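Local coordinates for protein N-terminus Plasma serine protease inhibitor (Homo sapiens, PDB 3DY0) that inhibits serine proteases in a heparin-dependent manner, trapping them covalently through their active-site serine as they cleave its reactive centre loop, at residues I36-A41 and L91-A96. Sequence-based numbering, arbitrary orientation.
Sequences ISMSLA and LSLGNA
Met38 carries the whole contact, reaching from helix 33-45 to Leu93 and Asn95 on strand 90-99. Its CB points at the strand, and with CG anti to the backbone N (chi1 178°) and chi2 also extended, the chain runs straight out from the helix. CG comes first to the amide of Asn95, 3.8 Å from OD1. One atom further on, SD meets both strand residues: Asn95 ND2 donates a weak hydrogen bond to it at 3.5 Å, with an N-H...S angle of 156°, while Leu93 CD2 lies 4.0 Å from SD. In the serpin fold this strand belongs to the large central sheet, pairing with strands 120-123 and 159-172, and the helix packs against that sheet beside helix 65-81, whose Phe75 also touches Met38. The chain bends at chi3 (-76°), and CE ends against Leu93 CD2, 3.7 Å away, the two side chains meeting tip to tip. Sulfur is a minor partner for the buried Asn95 amide, which is anchored more firmly at both ends: OD1 accepts from Asn165 ND2 on the adjoining strand, and ND2 also donates to the carbonyl of Tyr117, fixing how the amide is turned.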
loop_
_atom_site.group_PDB
_atom_site.type_symbol
_atom_site.label_atom_id
_atom_site.label_comp_id
_atom_site.label_asym_id
_atom_site.label_seq_id
_atom_site.Cartn_x
_atom_site.Cartn_y
_atom_site.Cartn_z
ATOM N N ILE A 36 3.764 1.160 -3.505
ATOM C CA ILE A 36 4.626 2.326 -3.459
ATOM C C ILE A 36 6.103 1.981 -3.561
ATOM O O ILE A 36 6.849 2.647 -4.283
ATOM C CB ILE A 36 4.333 3.154 -2.193
ATOM C CG1 ILE A 36 2.850 3.545 -2.195
ATOM C CG2 ILE A 36 5.217 4.397 -2.165
ATOM C CD1 ILE A 36 2.366 4.221 -0.930
ATOM N N SER A 37 6.523 0.934 -2.852
ATOM C CA SER A 37 7.915 0.501 -2.895
ATOM C C SER A 37 8.280 0.066 -4.308
ATOM O O SER A 37 9.360 0.386 -4.807
ATOM C CB SER A 37 8.147 -0.673 -1.939
ATOM O OG SER A 37 8.006 -0.281 -0.588
ATOM N N MET A 38 7.377 -0.665 -4.951
ATOM C CA MET A 38 7.623 -1.144 -6.308
ATOM C C MET A 38 7.732 0.066 -7.235
ATOM O O MET A 38 8.600 0.116 -8.102
ATOM C CB MET A 38 6.506 -2.090 -6.774
ATOM C CG MET A 38 6.689 -2.593 -8.203
ATOM S SD MET A 38 5.705 -4.053 -8.601
ATOM C CE MET A 38 6.661 -5.326 -7.766
ATOM N N SER A 39 6.875 1.064 -7.025
ATOM C CA SER A 39 6.916 2.268 -7.854
ATOM C C SER A 39 8.239 3.007 -7.689
ATOM O O SER A 39 8.818 3.481 -8.664
ATOM C CB SER A 39 5.759 3.206 -7.497
ATOM O OG SER A 39 4.509 2.619 -7.821
ATOM N N LEU A 40 8.714 3.106 -6.452
ATOM C CA LEU A 40 9.976 3.781 -6.180
ATOM C C LEU A 40 11.148 2.987 -6.762
ATOM O O LEU A 40 12.115 3.566 -7.264
ATOM C CB LEU A 40 10.154 3.975 -4.672
ATOM C CG LEU A 40 9.334 5.123 -4.078
ATOM C CD1 LEU A 40 9.421 5.082 -2.560
ATOM C CD2 LEU A 40 9.863 6.457 -4.604
ATOM N N ALA A 41 11.066 1.660 -6.691
ATOM C CA ALA A 41 12.119 0.816 -7.242
ATOM C C ALA A 41 12.198 1.013 -8.761
ATOM O O ALA A 41 13.284 1.117 -9.327
ATOM C CB ALA A 41 11.843 -0.645 -6.914
ATOM N N LEU A 91 -4.636 -12.463 -6.018
ATOM C CA LEU A 91 -3.659 -11.407 -5.803
ATOM C C LEU A 91 -2.990 -11.069 -7.122
ATOM O O LEU A 91 -2.281 -11.895 -7.701
ATOM C CB LEU A 91 -2.597 -11.828 -4.784
ATOM C CG LEU A 91 -1.487 -10.787 -4.590
ATOM C CD1 LEU A 91 -2.098 -9.434 -4.215
ATOM C CD2 LEU A 91 -0.524 -11.256 -3.510
ATOM N N SER A 92 -3.229 -9.849 -7.594
ATOM C CA SER A 92 -2.656 -9.379 -8.848
ATOM C C SER A 92 -1.800 -8.144 -8.588
ATOM O O SER A 92 -2.167 -7.287 -7.786
ATOM C CB SER A 92 -3.775 -9.035 -9.835
ATOM O OG SER A 92 -3.249 -8.563 -11.062
ATOM N N LEU A 93 -0.660 -8.062 -9.266
ATOM C CA LEU A 93 0.250 -6.930 -9.113
ATOM C C LEU A 93 0.846 -6.657 -10.491
ATOM O O LEU A 93 1.363 -7.570 -11.133
ATOM C CB LEU A 93 1.358 -7.297 -8.124
ATOM C CG LEU A 93 2.389 -6.240 -7.722
ATOM C CD1 LEU A 93 1.712 -5.102 -6.980
ATOM C CD2 LEU A 93 3.452 -6.896 -6.840
ATOM N N GLY A 94 0.776 -5.411 -10.951
ATOM C CA GLY A 94 1.310 -5.110 -12.269
ATOM C C GLY A 94 1.791 -3.688 -12.470
ATOM O O GLY A 94 1.521 -2.801 -11.657
ATOM N N ASN A 95 2.488 -3.477 -13.583
ATOM C CA ASN A 95 3.060 -2.179 -13.917
ATOM C C ASN A 95 2.841 -1.807 -15.376
ATOM O O ASN A 95 2.753 -2.678 -16.242
ATOM C CB ASN A 95 4.554 -2.222 -13.622
ATOM C CG ASN A 95 4.835 -2.646 -12.204
ATOM O OD1 ASN A 95 4.452 -1.955 -11.266
ATOM N ND2 ASN A 95 5.487 -3.796 -12.035
ATOM N N ALA A 96 2.766 -0.507 -15.639
ATOM C CA ALA A 96 2.556 -0.025 -16.998
ATOM C C ALA A 96 3.131 1.368 -17.176
ATOM O O ALA A 96 3.174 2.166 -16.239
ATOM C CB ALA A 96 1.065 -0.011 -17.322
#